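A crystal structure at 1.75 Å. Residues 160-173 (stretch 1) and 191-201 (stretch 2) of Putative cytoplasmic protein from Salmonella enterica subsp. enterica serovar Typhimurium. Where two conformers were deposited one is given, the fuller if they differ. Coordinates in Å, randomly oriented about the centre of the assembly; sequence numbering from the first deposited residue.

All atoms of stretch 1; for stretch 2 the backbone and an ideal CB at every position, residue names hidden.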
ATOM      1  N   TRP A 160       4.830  -6.890   7.642  1.00 21.36           N
ATOM      2  CA  TRP A 160       5.929  -6.047   8.111  1.00 17.84           C
ATOM      3  C   TRP A 160       6.088  -4.731   7.355  1.00 17.61           C
ATOM      4  O   TRP A 160       5.695  -4.624   6.211  1.00 18.88           O
ATOM      5  CB  TRP A 160       7.276  -6.812   8.033  1.00 18.91           C
ATOM      6  CG  TRP A 160       7.758  -7.117   6.640  1.00 19.45           C
ATOM      7  CD1 TRP A 160       8.733  -6.442   5.947  1.00 22.74           C
ATOM      8  CD2 TRP A 160       7.367  -8.215   5.797  1.00 20.08           C
ATOM      9  NE1 TRP A 160       8.941  -7.032   4.730  1.00 20.43           N
ATOM     10  CE2 TRP A 160       8.120  -8.109   4.600  1.00 18.33           C
ATOM     11  CE3 TRP A 160       6.425  -9.240   5.907  1.00 20.32           C
ATOM     12  CZ2 TRP A 160       7.954  -8.970   3.538  1.00 20.78           C
ATOM     13  CZ3 TRP A 160       6.280 -10.133   4.846  1.00 23.10           C
ATOM     14  CH2 TRP A 160       7.061  -9.995   3.683  1.00 21.62           C
ATOM     15  N   LEU A 161       6.682  -3.748   8.012  1.00 18.65           N
ATOM     16  CA  LEU A 161       7.052  -2.486   7.356  1.00 20.17           C
ATOM     17  C   LEU A 161       8.288  -2.721   6.504  1.00 19.29           C
ATOM     18  O   LEU A 161       9.279  -3.319   6.950  1.00 20.63           O
ATOM     19  CB  LEU A 161       7.336  -1.384   8.320  1.00 25.63           C
ATOM     20  CG  LEU A 161       6.287  -0.371   8.688  1.00 31.37           C
ATOM     21  CD1 LEU A 161       7.065   0.897   8.983  1.00 30.66           C
ATOM     22  CD2 LEU A 161       5.160  -0.127   7.712  1.00 24.64           C
ATOM     23  N   ALA A 162       8.203  -2.253   5.287  1.00 18.02           N
ATOM     24  CA  ALA A 162       9.196  -2.539   4.278  1.00 17.59           C
ATOM     25  C   ALA A 162       9.807  -1.222   3.699  1.00 16.29           C
ATOM     26  O   ALA A 162      10.511  -0.496   4.438  1.00 17.71           O
ATOM     27  CB  ALA A 162       8.586  -3.468   3.258  1.00 20.46           C
ATOM     28  N   GLU A 163       9.559  -0.897   2.427  1.00 16.30           N
ATOM     29  CA  GLU A 163      10.077   0.315   1.829  1.00 16.42           C
ATOM     30  C   GLU A 163       9.666   1.590   2.594  1.00 17.69           C
ATOM     31  O   GLU A 163       8.615   1.624   3.275  1.00 16.44           O
ATOM     32  CB  GLU A 163       9.651   0.418   0.369  1.00 19.64           C
ATOM     33  CG  GLU A 163      10.254  -0.587  -0.603  1.00 21.83           C
ATOM     34  CD  GLU A 163       9.556  -1.939  -0.703  1.00 24.42           C
ATOM     35  OE1 GLU A 163       8.692  -2.302   0.122  1.00 19.79           O
ATOM     36  OE2 GLU A 163       9.889  -2.691  -1.664  1.00 30.19           O
ATOM     37  N   SER A 164      10.516   2.601   2.473  1.00 17.76           N
ATOM     38  CA  SER A 164      10.352   3.880   3.140  1.00 15.43           C
ATOM     39  C   SER A 164       9.050   4.545   2.649  1.00 16.91           C
ATOM     40  O   SER A 164       8.400   5.221   3.438  1.00 18.44           O
ATOM     41  CB  SER A 164      11.512   4.826   2.896  1.00 17.68           C
ATOM     42  OG  SER A 164      11.722   5.111   1.516  1.00 19.02           O
ATOM     43  N   SER A 165       8.698   4.317   1.383  1.00 15.40           N
ATOM     44  CA  SER A 165       7.525   4.891   0.749  1.00 16.62           C
ATOM     45  C   SER A 165       7.226   4.237  -0.568  1.00 16.76           C
ATOM     46  O   SER A 165       8.040   3.452  -1.093  1.00 15.70           O
ATOM     47  CB  SER A 165       7.784   6.360   0.468  1.00 19.59           C
ATOM     48  OG  SER A 165       8.728   6.570  -0.570  1.00 21.36           O
ATOM     49  N   LEU A 166       6.075   4.606  -1.153  1.00 15.66           N
ATOM     50  CA  LEU A 166       5.716   4.227  -2.498  1.00 16.84           C
ATOM     51  C   LEU A 166       6.778   4.677  -3.547  1.00 15.78           C
ATOM     52  O   LEU A 166       6.964   4.008  -4.568  1.00 18.48           O
ATOM     53  CB  LEU A 166       4.326   4.800  -2.860  1.00 18.25           C
ATOM     54  CG  LEU A 166       3.713   4.301  -4.176  1.00 18.73           C
ATOM     55  CD1 LEU A 166       3.574   2.792  -4.185  1.00 20.76           C
ATOM     56  CD2 LEU A 166       2.369   4.983  -4.409  1.00 20.51           C
ATOM     57  N   VAL A 167       7.457   5.787  -3.282  1.00 17.67           N
ATOM     58  CA  VAL A 167       8.528   6.261  -4.145  1.00 18.27           C
ATOM     59  C   VAL A 167       9.658   5.222  -4.215  1.00 17.43           C
ATOM     60  O   VAL A 167      10.051   4.819  -5.304  1.00 16.80           O
ATOM     61  CB  VAL A 167       9.072   7.629  -3.706  1.00 19.43           C
ATOM     62  CG1 VAL A 167      10.239   8.100  -4.564  1.00 19.47           C
ATOM     63  CG2 VAL A 167       7.954   8.694  -3.761  1.00 21.00           C
ATOM     64  N   GLU A 168      10.138   4.776  -3.079  1.00 17.02           N
ATOM     65  CA  GLU A 168      11.172   3.741  -3.052  1.00 17.25           C
ATOM     66  C   GLU A 168      10.673   2.447  -3.715  1.00 15.93           C
ATOM     67  O   GLU A 168      11.391   1.831  -4.508  1.00 17.31           O
ATOM     68  CB  GLU A 168      11.625   3.468  -1.622  1.00 16.54           C
ATOM     69  CG  GLU A 168      12.668   2.352  -1.528  1.00 16.74           C
ATOM     70  CD  GLU A 168      13.302   2.163  -0.176  1.00 19.07           C
ATOM     71  OE1 GLU A 168      12.832   2.735   0.838  1.00 15.24           O
ATOM     72  OE2 GLU A 168      14.308   1.403  -0.112  1.00 21.25           O
ATOM     73  N   TYR A 169       9.444   2.045  -3.401  1.00 16.56           N
ATOM     74  CA  TYR A 169       8.863   0.857  -3.985  1.00 16.04           C
ATOM     75  C   TYR A 169       8.892   0.942  -5.515  1.00 17.25           C
ATOM     76  O   TYR A 169       9.347   0.012  -6.203  1.00 18.56           O
ATOM     77  CB  TYR A 169       7.429   0.623  -3.448  1.00 16.52           C
ATOM     78  CG  TYR A 169       6.667  -0.437  -4.188  1.00 16.45           C
ATOM     79  CD1 TYR A 169       6.843  -1.792  -3.900  1.00 19.91           C
ATOM     80  CD2 TYR A 169       5.786  -0.107  -5.219  1.00 17.92           C
ATOM     81  CE1 TYR A 169       6.175  -2.770  -4.593  1.00 19.88           C
ATOM     82  CE2 TYR A 169       5.084  -1.067  -5.910  1.00 16.83           C
ATOM     83  CZ  TYR A 169       5.271  -2.412  -5.611  1.00 19.82           C
ATOM     84  OH  TYR A 169       4.599  -3.395  -6.318  1.00 20.17           O
ATOM     85  N   LEU A 170       8.424   2.061  -6.072  1.00 17.12           N
ATOM     86  CA  LEU A 170       8.346   2.179  -7.513  1.00 18.33           C
ATOM     87  C   LEU A 170       9.715   2.268  -8.202  1.00 20.46           C
ATOM     88  O   LEU A 170       9.889   1.702  -9.298  1.00 20.77           O
ATOM     89  CB  LEU A 170       7.457   3.360  -7.919  1.00 21.86           C
ATOM     90  CG  LEU A 170       5.984   3.088  -7.680  1.00 23.56           C
ATOM     91  CD1 LEU A 170       5.219   4.361  -8.048  1.00 27.52           C
ATOM     92  CD2 LEU A 170       5.444   1.913  -8.488  1.00 28.16           C
ATOM     93  N   TYR A 171      10.672   2.969  -7.601  1.00 17.12           N
ATOM     94  CA  TYR A 171      12.020   3.010  -8.179  1.00 17.73           C
ATOM     95  C   TYR A 171      12.549   1.590  -8.324  1.00 20.27           C
ATOM     96  O   TYR A 171      13.207   1.245  -9.334  1.00 20.69           O
ATOM     97  CB  TYR A 171      12.977   3.855  -7.330  1.00 17.45           C
ATOM     98  CG  TYR A 171      13.059   5.309  -7.743  1.00 18.82           C
ATOM     99  CD1 TYR A 171      13.813   5.709  -8.854  1.00 22.35           C
ATOM    100  CD2 TYR A 171      12.375   6.281  -7.055  1.00 19.48           C
ATOM    101  CE1 TYR A 171      13.878   7.029  -9.238  1.00 25.91           C
ATOM    102  CE2 TYR A 171      12.457   7.623  -7.433  1.00 20.89           C
ATOM    103  CZ  TYR A 171      13.196   7.998  -8.528  1.00 25.55           C
ATOM    104  OH  TYR A 171      13.271   9.340  -8.918  1.00 24.41           O
ATOM    105  N   ASN A 172      12.274   0.769  -7.322  1.00 19.06           N
ATOM    106  CA  ASN A 172      12.721  -0.624  -7.371  1.00 19.39           C
ATOM    107  C   ASN A 172      11.979  -1.405  -8.479  1.00 23.93           C
ATOM    108  O   ASN A 172      12.609  -2.105  -9.262  1.00 21.75           O
ATOM    109  CB  ASN A 172      12.638  -1.281  -6.007  1.00 20.26           C
ATOM    110  CG  ASN A 172      13.789  -0.883  -5.096  1.00 20.49           C
ATOM    111  OD1 ASN A 172      13.757   0.113  -4.363  1.00 24.12           O
ATOM    112  ND2 ASN A 172      14.823  -1.653  -5.151  1.00 18.73           N
ATOM    113  N   ILE A 173      10.662  -1.218  -8.604  1.00 20.27           N
ATOM    114  CA  ILE A 173       9.907  -1.884  -9.672  1.00 24.45           C
ATOM    115  C   ILE A 173      10.483  -1.529 -11.041  1.00 24.09           C
ATOM    116  O   ILE A 173      10.722  -2.403 -11.864  1.00 26.14           O
ATOM    117  CB  ILE A 173       8.397  -1.535  -9.623  1.00 23.50           C
ATOM    118  CG1 ILE A 173       7.733  -2.109  -8.374  1.00 25.24           C
ATOM    119  CG2 ILE A 173       7.665  -1.944 -10.896  1.00 26.83           C
ATOM    120  CD1 ILE A 173       7.744  -3.612  -8.276  1.00 26.25           C
ATOM    121  N   UNK A 191      19.342   7.784   2.681  1.00 16.77           N
ATOM    122  CA  UNK A 191      18.149   8.543   3.142  1.00 16.85           C
ATOM    123  C   UNK A 191      16.922   7.672   3.257  1.00 17.51           C
ATOM    124  O   UNK A 191      16.047   7.917   4.143  1.00 20.55           O
ATOM    125  CB  UNK A 191      17.848   9.701   2.188  1.00 16.85           C
ATOM    126  N   UNK A 192      16.807   6.670   2.379  1.00 17.58           N
ATOM    127  CA  UNK A 192      15.752   5.678   2.492  1.00 14.90           C
ATOM    128  C   UNK A 192      15.891   4.817   3.720  1.00 16.63           C
ATOM    129  O   UNK A 192      14.913   4.617   4.451  1.00 17.86           O
ATOM    130  CB  UNK A 192      15.730   4.790   1.246  1.00 14.90           C
ATOM    131  N   UNK A 193      17.096   4.289   3.973  1.00 16.13           N
ATOM    132  CA  UNK A 193      17.304   3.485   5.184  1.00 18.20           C
ATOM    133  C   UNK A 193      16.978   4.292   6.448  1.00 18.47           C
ATOM    134  O   UNK A 193      16.348   3.774   7.383  1.00 19.22           O
ATOM    135  CB  UNK A 193      18.747   2.980   5.243  1.00 18.20           C
ATOM    136  N   UNK A 194      17.395   5.540   6.470  1.00 19.25           N
ATOM    137  CA  UNK A 194      17.163   6.440   7.609  1.00 21.57           C
ATOM    138  C   UNK A 194      15.665   6.657   7.829  1.00 19.48           C
ATOM    139  O   UNK A 194      15.221   6.668   8.960  1.00 19.86           O
ATOM    140  CB  UNK A 194      17.861   7.782   7.383  1.00 21.57           C
ATOM    141  N   UNK A 195      14.903   6.818   6.753  1.00 17.58           N
ATOM    142  CA  UNK A 195      13.453   6.982   6.901  1.00 17.06           C
ATOM    143  C   UNK A 195      12.784   5.672   7.352  1.00 18.30           C
ATOM    144  O   UNK A 195      11.863   5.691   8.187  1.00 20.14           O
ATOM    145  CB  UNK A 195      12.840   7.456   5.582  1.00 17.06           C
ATOM    146  N   UNK A 196      13.232   4.536   6.830  1.00 17.65           N
ATOM    147  CA  UNK A 196      12.727   3.259   7.279  1.00 17.02           C
ATOM    148  C   UNK A 196      12.941   3.068   8.769  1.00 17.41           C
ATOM    149  O   UNK A 196      12.047   2.622   9.478  1.00 20.11           O
ATOM    150  CB  UNK A 196      13.394   2.124   6.500  1.00 17.02           C
ATOM    151  N   UNK A 197      14.146   3.370   9.231  1.00 21.02           N
ATOM    152  CA  UNK A 197      14.447   3.302  10.674  1.00 22.67           C
ATOM    153  C   UNK A 197      13.512   4.221  11.496  1.00 22.43           C
ATOM    154  O   UNK A 197      12.969   3.796  12.511  1.00 26.50           O
ATOM    155  CB  UNK A 197      15.906   3.691  10.921  1.00 22.67           C
ATOM    156  N   UNK A 198      13.308   5.452  11.038  1.00 23.01           N
ATOM    157  CA  UNK A 198      12.376   6.389  11.693  1.00 23.73           C
ATOM    158  C   UNK A 198      10.968   5.829  11.735  1.00 21.44           C
ATOM    159  O   UNK A 198      10.264   5.948  12.758  1.00 23.96           O
ATOM    160  CB  UNK A 198      12.371   7.737  10.970  1.00 23.73           C
ATOM    161  N   UNK A 199      10.534   5.247  10.623  1.00 20.19           N
ATOM    162  CA  UNK A 199       9.175   4.759  10.436  1.00 17.60           C
ATOM    163  C   UNK A 199       8.942   3.615  11.394  1.00 18.34           C
ATOM    164  O   UNK A 199       7.929   3.565  12.063  1.00 20.07           O
ATOM    165  CB  UNK A 199       8.929   4.322   8.991  1.00 17.60           C
ATOM    166  N   UNK A 200       9.923   2.725  11.511  1.00 20.82           N
ATOM    167  CA  UNK A 200       9.793   1.575  12.384  1.00 20.19           C
ATOM    168  C   UNK A 200       9.738   1.949  13.853  1.00 23.86           C
ATOM    169  O   UNK A 200       8.946   1.360  14.627  1.00 25.32           O
ATOM    170  CB  UNK A 200      10.956   0.610  12.144  1.00 20.19           C
ATOM    171  N   UNK A 201      10.538   2.924  14.249  0.70 21.89           N
ATOM    172  CA  UNK A 201      10.509   3.397  15.627  0.70 28.25           C
ATOM    173  C   UNK A 201       9.144   4.013  15.905  0.70 26.93           C
ATOM    174  O   UNK A 201       8.479   3.656  16.881  0.70 26.44           O
ATOM    175  CB  UNK A 201      11.629   4.406  15.889  0.70 28.25           C
TER

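Positions 191 to 201 form one continuous helical segment, so helix-compatible residues are expected everywhere and the direction of each CA-to-CB bond does most of the discriminating. Position 191 points sideways, with nothing of stretch 1 within 5.5 Å of its ideal CB. Almost any polar side chain would suit; the residue is Gln191, which makes no contact here.

Position 192 is directed toward stretch 1. Its ideal CB lies 3.6 Å from Glu168 OE1 and 4.0 Å from Ser164 OG, and beyond it runs the side of the helix carrying Glu168 and Tyr171. The extended methylene chain of Glu168 offers an apolar surface, which a long aliphatic or aromatic side chain could cover; a small one would leave it bare. The deposited residue is Trp192. Glu168 CG sits over one face of its six-membered ring, 3.8 Å from the centroid, in a CH-pi contact, while Trp192 CH2 reaches Tyr171 CB at 3.9 Å. The Tyr171 and Trp192 rings meet obliquely, their planes at 47°. The Glu168 carboxylate is meanwhile held from its own stretch: OE1 accepts from Ser164 N at 2.8 Å and from Ser164 OG at 2.7 Å.

Positions 193 and 194 find nothing of stretch 1 near their ideal CB atoms, and polar or small residues are equally plausible. They are Lys193, whose CA-to-CB bond points away, and Ala194.

Position 195 points toward stretch 1, its ideal CB 4.0 Å from Ser164 CB. A small residue would fit, as would a longer one able to turn aside. Gln195 takes the second course: its CB packs 4.1 Å from Ser164 CB, but its end leads away, and NE2 is hydrogen-bonded one helical turn on to the side chain at position 199.

At position 196 CB points sideways, 4.4 Å from Ala162 O. That carbonyl invites a donor on a flexible arm, such as glutamine, lysine or arginine. The residue is Gln196, whose NE2 donates to Ala162 O at 2.9 Å with a nearly linear angle of 172°. Its OE1 accepts from a water that also donates to Glu168 OE2.

Positions 197 and 198 are out of reach and leave the choice open; they are Lys197 and Met198, the latter as selenomethionine.

Position 199 faces stretch 1, with Leu161 CD1 3.9 Å from its ideal CB and the carbonyls of Glu163 and Ser164 beyond. A compact side chain bearing a donor would suit, though a small apolar one could pack on the leucine. Asn199 does both: CB lies 3.9 Å from Leu161 CD1, and ND2 donates to two waters; one donates on to Glu163 O, and the other lies 2.7 Å from Ser164 O. Asn199 OD1 accepts from Gln195 NE2 at 2.8 Å.

Position 200 points sideways, its ideal CB 5.0 Å from Leu161 CD1, so a long polar chain with an apolar stem is reasonable. Glu200 places CG 4.1 Å from Leu161 CD1, and a water links its OE2 to Ala162 O. Position 201 is out of reach, and Gln201 makes no contact.

Stretch 2 (191-201) QWKAQQKMNEQ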
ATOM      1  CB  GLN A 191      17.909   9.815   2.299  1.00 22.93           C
ATOM      2  CG  GLN A 191      17.638   9.554   0.854  1.00 24.87           C
ATOM      3  CD  GLN A 191      18.898   9.617  -0.038  1.00 34.38           C
ATOM      4  OE1 GLN A 191      20.024   9.122   0.305  1.00 25.79           O
ATOM      5  NE2 GLN A 191      18.702  10.217  -1.219  1.00 30.81           N
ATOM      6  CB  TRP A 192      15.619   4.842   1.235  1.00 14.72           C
ATOM      7  CG  TRP A 192      15.073   5.598   0.030  1.00 16.66           C
ATOM      8  CD1 TRP A 192      14.363   6.790   0.035  1.00 19.57           C
ATOM      9  CD2 TRP A 192      15.111   5.168  -1.324  1.00 15.97           C
ATOM     10  NE1 TRP A 192      13.983   7.111  -1.234  1.00 21.40           N
ATOM     11  CE2 TRP A 192      14.447   6.153  -2.097  1.00 17.19           C
ATOM     12  CE3 TRP A 192      15.719   4.081  -1.991  1.00 18.60           C
ATOM     13  CZ2 TRP A 192      14.291   6.042  -3.478  1.00 18.77           C
ATOM     14  CZ3 TRP A 192      15.583   3.992  -3.344  1.00 17.07           C
ATOM     15  CH2 TRP A 192      14.896   4.988  -4.096  1.00 20.16           C
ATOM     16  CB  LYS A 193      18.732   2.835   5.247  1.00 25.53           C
ATOM     17  CG  LYS A 193      18.721   1.458   6.000  1.00 37.24           C
ATOM     18  CD  LYS A 193      18.432   0.251   5.055  1.00 40.93           C
ATOM     19  CE  LYS A 193      17.610  -0.949   5.604  1.00 41.58           C
ATOM     20  NZ  LYS A 193      18.018  -1.702   6.856  1.00 39.16           N
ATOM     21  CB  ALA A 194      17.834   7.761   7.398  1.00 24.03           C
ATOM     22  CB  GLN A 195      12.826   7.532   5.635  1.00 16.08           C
ATOM     23  CG  GLN A 195      11.371   7.884   5.788  1.00 18.30           C
ATOM     24  CD  GLN A 195      11.191   9.057   6.742  1.00 19.57           C
ATOM     25  OE1 GLN A 195      11.784  10.110   6.544  1.00 21.43           O
ATOM     26  NE2 GLN A 195      10.397   8.875   7.782  1.00 23.01           N
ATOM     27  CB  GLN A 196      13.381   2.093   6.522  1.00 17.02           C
ATOM     28  CG  GLN A 196      12.975   1.926   5.078  1.00 17.69           C
ATOM     29  CD  GLN A 196      13.871   0.923   4.384  1.00 24.86           C
ATOM     30  OE1 GLN A 196      15.076   1.098   4.312  1.00 30.05           O
ATOM     31  NE2 GLN A 196      13.317  -0.128   3.963  1.00 32.33           N
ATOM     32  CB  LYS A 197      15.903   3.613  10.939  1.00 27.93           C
ATOM     33  CG  LYS A 197      16.399   3.320  12.344  1.00 33.36           C
ATOM     34  CD  LYS A 197      17.923   3.374  12.324  1.00 41.91           C
ATOM     35  CE  LYS A 197      18.592   3.239  13.684  1.00 44.31           C
ATOM     36  NZ  LYS A 197      19.926   3.927  13.667  1.00 47.84           N
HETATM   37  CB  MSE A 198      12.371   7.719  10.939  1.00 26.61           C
HETATM   38  CG  MSE A 198      13.528   8.678  11.288  1.00 41.60           C
HETATM   39 SE   MSE A 198      13.228  10.515  10.545  0.75 50.56          SE
HETATM   40  CE  MSE A 198      11.542  10.786  11.552  1.00 47.38           C
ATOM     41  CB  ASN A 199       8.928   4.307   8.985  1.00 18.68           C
ATOM     42  CG  ASN A 199       8.842   5.464   7.976  1.00 17.13           C
ATOM     43  OD1 ASN A 199       8.770   6.618   8.352  1.00 22.17           O
ATOM     44  ND2 ASN A 199       8.840   5.144   6.686  1.00 18.17           N
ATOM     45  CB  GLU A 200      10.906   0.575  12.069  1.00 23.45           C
ATOM     46  CG  GLU A 200      10.660  -0.085  10.698  1.00 26.42           C
ATOM     47  CD  GLU A 200      11.855  -0.893  10.186  1.00 36.31           C
ATOM     48  OE1 GLU A 200      12.455  -1.593  11.037  1.00 42.10           O
ATOM     49  OE2 GLU A 200      12.185  -0.815   8.956  1.00 28.71           O
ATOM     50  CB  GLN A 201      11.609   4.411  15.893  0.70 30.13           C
ATOM     51  CG  GLN A 201      11.801   4.718  17.364  0.70 35.58           C
ATOM     52  CD  GLN A 201      13.105   5.434  17.665  0.70 45.59           C
ATOM     53  OE1 GLN A 201      14.017   5.478  16.837  0.70 57.70           O
ATOM     54  NE2 GLN A 201      13.204   5.996  18.865  0.70 55.66           N
TER
HETATM   55  O   HOH W   1      10.407   0.265   7.161  1.00 25.52           O
HETATM   56  O   HOH W   2       9.123   2.305   6.127  1.00 18.69           O
HETATM   57  O   HOH W   3       7.763   7.379   4.907  1.00 21.30           O
HETATM   58  O   HOH W   4      16.135   1.035   1.698  1.00 26.15           O
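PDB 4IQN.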